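Putative glucose-6-phosphate 1-epimerase (Salmonella typhimurium, PDB 2HTA) probably interconverts the alpha and beta anomers of glucose 6-phosphate and related hexose 6-phosphates, as a monomeric mutarotase of the aldose 1-epimerase family. Local coordinates at residues L63-K66 and E72-W75; S180-G185 and I244-H249. All coordinates share one frame; numbering follows the deposited sequence.

Contact 1: residues L63-K66 and E72-W75; sequences LSWK and EVLW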
loop_
_atom_site.group_PDB
_atom_site.type_symbol
_atom_site.label_atom_id
_atom_site.label_comp_id
_atom_site.label_asym_id
_atom_site.label_seq_id
_atom_site.Cartn_x
_atom_site.Cartn_y
_atom_site.Cartn_z
ATOM N N LEU A 63 -6.221 2.249 4.319
ATOM C CA LEU A 63 -6.247 1.201 5.347
ATOM C C LEU A 63 -7.070 -0.009 4.925
ATOM O O LEU A 63 -6.737 -1.148 5.286
ATOM C CB LEU A 63 -6.945 1.768 6.594
ATOM C CG LEU A 63 -6.342 3.056 7.164
ATOM C CD1 LEU A 63 -7.111 3.643 8.321
ATOM C CD2 LEU A 63 -4.885 2.733 7.589
ATOM N N SER A 64 -8.129 0.224 4.153
ATOM C CA SER A 64 -9.064 -0.900 3.845
ATOM C C SER A 64 -9.858 -0.538 2.590
ATOM O O SER A 64 -10.046 0.639 2.310
ATOM C CB SER A 64 -10.036 -1.187 5.026
ATOM O OG SER A 64 -10.984 -0.152 5.206
ATOM N N TRP A 65 -10.340 -1.554 1.880
ATOM C CA TRP A 65 -11.161 -1.366 0.703
ATOM C C TRP A 65 -11.963 -2.667 0.574
ATOM O O TRP A 65 -11.395 -3.760 0.497
ATOM C CB TRP A 65 -10.297 -1.092 -0.569
ATOM C CG TRP A 65 -11.109 -1.162 -1.841
ATOM C CD1 TRP A 65 -12.271 -0.442 -2.127
ATOM C CD2 TRP A 65 -10.909 -2.056 -2.950
ATOM N NE1 TRP A 65 -12.719 -0.779 -3.385
ATOM C CE2 TRP A 65 -11.949 -1.811 -3.878
ATOM C CE3 TRP A 65 -9.935 -3.041 -3.251
ATOM C CZ2 TRP A 65 -12.071 -2.517 -5.103
ATOM C CZ3 TRP A 65 -10.030 -3.733 -4.477
ATOM C CH2 TRP A 65 -11.116 -3.483 -5.378
ATOM N N LYS A 66 -13.290 -2.517 0.491
ATOM C CA LYS A 66 -14.165 -3.640 0.339
ATOM C C LYS A 66 -15.282 -3.223 -0.610
ATOM O O LYS A 66 -16.173 -2.466 -0.211
ATOM C CB LYS A 66 -14.744 -4.014 1.684
ATOM C CG LYS A 66 -15.647 -5.257 1.667
ATOM C CD LYS A 66 -15.968 -5.580 3.134
ATOM C CE LYS A 66 -17.394 -5.949 3.292
ATOM N NZ LYS A 66 -17.601 -7.333 2.727
ATOM N N GLU A 72 -13.238 -8.091 2.486
ATOM C CA GLU A 72 -12.181 -7.075 2.509
ATOM C C GLU A 72 -11.034 -7.498 1.574
ATOM O O GLU A 72 -10.551 -8.638 1.600
ATOM C CB GLU A 72 -11.605 -6.948 3.935
ATOM C CG GLU A 72 -12.639 -6.462 5.012
ATOM C CD GLU A 72 -13.066 -4.987 4.885
ATOM O OE1 GLU A 72 -12.375 -4.155 4.204
ATOM O OE2 GLU A 72 -14.129 -4.627 5.484
ATOM N N VAL A 73 -10.556 -6.546 0.806
ATOM C CA VAL A 73 -9.474 -6.826 -0.137
ATOM C C VAL A 73 -8.100 -6.550 0.473
ATOM O O VAL A 73 -7.145 -7.245 0.155
ATOM C CB VAL A 73 -9.649 -6.000 -1.393
ATOM C CG1 VAL A 73 -8.475 -6.242 -2.390
ATOM C CG2 VAL A 73 -10.948 -6.420 -2.065
ATOM N N LEU A 74 -7.986 -5.483 1.247
ATOM C CA LEU A 74 -6.730 -5.136 1.905
ATOM C C LEU A 74 -6.672 -5.648 3.323
ATOM O O LEU A 74 -7.644 -5.595 4.050
ATOM C CB LEU A 74 -6.565 -3.607 1.949
ATOM C CG LEU A 74 -6.511 -2.914 0.571
ATOM C CD1 LEU A 74 -6.535 -1.418 0.772
ATOM C CD2 LEU A 74 -5.226 -3.387 -0.216
ATOM N N TRP A 75 -5.499 -6.070 3.736
ATOM C CA TRP A 75 -5.281 -6.570 5.099
ATOM C C TRP A 75 -4.767 -5.385 5.910
ATOM O O TRP A 75 -3.941 -4.585 5.421
ATOM C CB TRP A 75 -4.234 -7.656 5.040
ATOM C CG TRP A 75 -3.893 -8.302 6.360
ATOM C CD1 TRP A 75 -4.485 -9.444 6.924
ATOM C CD2 TRP A 75 -2.879 -7.890 7.272
ATOM N NE1 TRP A 75 -3.882 -9.732 8.113
ATOM C CE2 TRP A 75 -2.902 -8.806 8.371
ATOM C CE3 TRP A 75 -1.932 -6.849 7.274
ATOM C CZ2 TRP A 75 -2.040 -8.697 9.434
ATOM C CZ3 TRP A 75 -1.069 -6.740 8.345
ATOM C CH2 TRP A 75 -1.115 -7.663 9.406
HETATM O O HOH W 1 -13.164 -1.484 4.059
HETATM O O HOH W 2 -9.796 -4.110 3.118
#
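With chi1 at -63° and a second bend at chi2 (-71°), the side chain of Glu72 folds back toward strand 61-67, although its first bond leaves in the other direction. It thus reaches Lys66, and the two side chains cross at about a right angle, Glu72 OE2 lying 3.1 Å from Lys66 CD. The ammonium group bends on to the carbonyl of Glu70, leaving Lys66 NZ 5.2 Å from Glu72 OE2, near but not paired. Trp65 carries CG opposite its amide nitrogen (chi1 169°), which lays the indole alongside Val73, both side chains pointing the same way; Trp65 CE3 meets Val73 CB at 3.5 Å. One backbone bond, Val73 N to Trp65 O at 2.9 Å, ties the loop that follows strand 61-67 back to that strand, an outermost strand of its five-stranded antiparallel sheet, where Leu63 and Ser64 form a classic beta bulge opposite Ser54. Leu74 CD1 packs 4.0 Å from Trp65 CB. One water joins Ser64 OG, which also hydrogen-bonds Ser54 OG on strand 51-56, to Glu72 OE1. A second accepts from Trp65 N and has both Glu72 OE1 and Leu74 O as acceptors at 2.8 Å, its two protons possibly shared more widely. Glu72 OE1 thus accepts a hydrogen bond from the first water and probably one from the second, consistent with an ionised carboxylate, to which the nearby ammonium may add some stabilisation.

Contact 2: residues S180-G185 and I244-H249; sequences SYFNVG and IDVVHH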
loop_
_atom_site.group_PDB
_atom_site.type_symbol
_atom_site.label_atom_id
_atom_site.label_comp_id
_atom_site.label_asym_id
_atom_site.label_seq_id
_atom_site.Cartn_x
_atom_site.Cartn_y
_atom_site.Cartn_z
ATOM N N SER A 180 1.285 -2.493 -1.072
ATOM C CA SER A 180 -0.026 -3.066 -0.700
ATOM C C SER A 180 -0.039 -4.434 -0.009
ATOM O O SER A 180 0.654 -5.352 -0.444
ATOM C CB SER A 180 -0.881 -3.172 -1.979
ATOM O OG SER A 180 -0.709 -1.985 -2.702
ATOM N N TYR A 181 -0.855 -4.541 1.052
ATOM C CA TYR A 181 -1.133 -5.776 1.805
ATOM C C TYR A 181 -2.535 -6.290 1.404
ATOM O O TYR A 181 -3.520 -5.647 1.720
ATOM C CB TYR A 181 -1.249 -5.470 3.292
ATOM C CG TYR A 181 0.078 -5.135 3.945
ATOM C CD1 TYR A 181 0.710 -3.885 3.719
ATOM C CD2 TYR A 181 0.659 -6.012 4.819
ATOM C CE1 TYR A 181 1.923 -3.515 4.369
ATOM C CE2 TYR A 181 1.922 -5.671 5.473
ATOM C CZ TYR A 181 2.518 -4.448 5.223
ATOM O OH TYR A 181 3.720 -4.115 5.853
ATOM N N PHE A 182 -2.575 -7.465 0.822
ATOM C CA PHE A 182 -3.795 -8.071 0.324
ATOM C C PHE A 182 -4.198 -9.173 1.269
ATOM O O PHE A 182 -3.391 -10.006 1.663
ATOM C CB PHE A 182 -3.560 -8.587 -1.095
ATOM C CG PHE A 182 -3.317 -7.487 -2.062
ATOM C CD1 PHE A 182 -2.026 -7.210 -2.529
ATOM C CD2 PHE A 182 -4.362 -6.641 -2.428
ATOM C CE1 PHE A 182 -1.797 -6.125 -3.380
ATOM C CE2 PHE A 182 -4.157 -5.559 -3.316
ATOM C CZ PHE A 182 -2.864 -5.300 -3.784
ATOM N N ASN A 183 -5.471 -9.120 1.632
ATOM C CA ASN A 183 -6.132 -10.083 2.514
ATOM C C ASN A 183 -6.298 -11.393 1.754
ATOM O O ASN A 183 -6.830 -11.427 0.645
ATOM C CB ASN A 183 -7.476 -9.464 2.933
ATOM C CG ASN A 183 -8.215 -10.260 4.006
ATOM O OD1 ASN A 183 -7.605 -10.803 4.924
ATOM N ND2 ASN A 183 -9.565 -10.309 3.899
ATOM N N VAL A 184 -5.752 -12.455 2.327
ATOM C CA VAL A 184 -5.850 -13.805 1.751
ATOM C C VAL A 184 -6.397 -14.779 2.790
ATOM O O VAL A 184 -6.254 -14.549 4.000
ATOM C CB VAL A 184 -4.520 -14.358 1.144
ATOM C CG1 VAL A 184 -4.050 -13.454 0.011
ATOM C CG2 VAL A 184 -3.420 -14.506 2.193
ATOM N N GLY A 185 -7.012 -15.864 2.323
ATOM C CA GLY A 185 -7.543 -16.867 3.290
ATOM C C GLY A 185 -6.468 -17.599 4.051
ATOM O O GLY A 185 -6.548 -17.761 5.291
ATOM N N ILE A 244 -7.183 -11.730 -6.967
ATOM C CA ILE A 244 -7.019 -10.299 -6.950
ATOM C C ILE A 244 -5.994 -9.939 -8.040
ATOM O O ILE A 244 -4.881 -10.512 -8.093
ATOM C CB ILE A 244 -6.566 -9.792 -5.560
ATOM C CG1 ILE A 244 -7.642 -10.094 -4.458
ATOM C CG2 ILE A 244 -6.260 -8.314 -5.623
ATOM C CD1 ILE A 244 -7.016 -10.097 -2.979
ATOM N N ASP A 245 -6.395 -9.044 -8.925
ATOM C CA ASP A 245 -5.512 -8.556 -9.986
ATOM C C ASP A 245 -4.861 -7.296 -9.467
ATOM O O ASP A 245 -5.555 -6.393 -9.019
ATOM C CB ASP A 245 -6.333 -8.227 -11.217
ATOM C CG ASP A 245 -6.946 -9.454 -11.819
ATOM O OD1 ASP A 245 -6.399 -10.598 -11.667
ATOM O OD2 ASP A 245 -8.002 -9.285 -12.438
ATOM N N VAL A 246 -3.532 -7.222 -9.541
ATOM C CA VAL A 246 -2.797 -6.018 -9.112
ATOM C C VAL A 246 -2.043 -5.510 -10.333
ATOM O O VAL A 246 -1.118 -6.176 -10.802
ATOM C CB VAL A 246 -1.810 -6.363 -7.948
ATOM C CG1 VAL A 246 -1.230 -5.103 -7.360
ATOM C CG2 VAL A 246 -2.485 -7.154 -6.858
ATOM N N VAL A 247 -2.490 -4.378 -10.888
ATOM C CA VAL A 247 -1.961 -3.864 -12.114
ATOM C C VAL A 247 -1.002 -2.712 -11.810
ATOM O O VAL A 247 -1.335 -1.791 -11.060
ATOM C CB VAL A 247 -3.045 -3.391 -13.034
ATOM C CG1 VAL A 247 -2.478 -2.923 -14.346
ATOM C CG2 VAL A 247 -4.063 -4.530 -13.298
ATOM N N HIS A 248 0.164 -2.766 -12.431
ATOM C CA HIS A 248 1.250 -1.852 -12.151
ATOM C C HIS A 248 1.473 -0.947 -13.343
ATOM O O HIS A 248 1.482 -1.410 -14.524
ATOM C CB HIS A 248 2.547 -2.626 -11.829
ATOM C CG HIS A 248 2.364 -3.746 -10.845
ATOM N ND1 HIS A 248 2.305 -3.542 -9.481
ATOM C CD2 HIS A 248 2.137 -5.070 -11.042
ATOM C CE1 HIS A 248 2.099 -4.702 -8.872
ATOM N NE2 HIS A 248 2.013 -5.648 -9.797
ATOM N N HIS A 249 1.594 0.360 -13.056
ATOM C CA HIS A 249 1.896 1.344 -14.126
ATOM C C HIS A 249 2.995 2.293 -13.718
ATOM O O HIS A 249 3.066 2.688 -12.582
ATOM C CB HIS A 249 0.629 2.120 -14.508
ATOM C CG HIS A 249 -0.235 1.382 -15.501
ATOM N ND1 HIS A 249 -1.425 0.781 -15.153
ATOM C CD2 HIS A 249 -0.031 1.096 -16.817
ATOM C CE1 HIS A 249 -1.945 0.200 -16.224
ATOM N NE2 HIS A 249 -1.104 0.351 -17.244
#
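Ile244 opens the contact by presenting two branches to strand 172-183: CG2 lies 4.1 Å from Phe182 CD2, while CD1 extends to within 3.9 Å of the carbonyl oxygen of Asn183. That oxygen also accepts a hydrogen bond from Arg242, just upstream on the same strand as Ile244. As strands alternate their sides, Asp245 turns away, toward Cys232 and Val234 of the neighbouring strand 232-237, and Val246 comes back to the interior. It meets Phe182 from the opposite direction, with CG2 3.6 Å from Phe182 CZ and CG1 3.9 Å from the same ring carbon. The phenyl ring owes its reach to a chi1 of -66°, which sets CG opposite the carbonyl carbon and carries the ring toward strand 242-249, where Ile244 meets its CD2 side and Val246 its CE1-CZ end. No hydrogen bond links the segments, for they belong to different layers: this is the packing of two antiparallel sheets in the beta-sandwich of the galactose mutarotase superfamily, and the axes of 181-183 and 244-249 approach to 10.0 Å and run nearly antiparallel (164°). Ile304 and Gln302 of strand 298-308, with Val281 of strand 278-286, border the same apolar cluster. Beyond Val247, the two ring nitrogens of His248 bond to Thr283 OG1 and Ser233 OG.

Overall arrangement
Contacts 1 and 2 have centres 10 Å apart and follow one another along the chain, yet they are joined directly through the backbone. Residues 72-75 run beside 180-185: Trp75 N lies 2.9 Å from Tyr181 O, and Val73 O lies 2.9 Å from Asn183 N, both probable hydrogen bonds. The loop held to the edge strand in contact 1 thereby borders the strand whose Phe182 fills the core in contact 2, and Ile304 touches side chains of both. The predicted sugar-phosphate site is near: Trp75 is about 4 Å from Arg89, which probably binds the substrate, and Phe182 is about 7 Å from Glu282 and 9 Å from His179, the inferred catalytic pair (side chain to side chain).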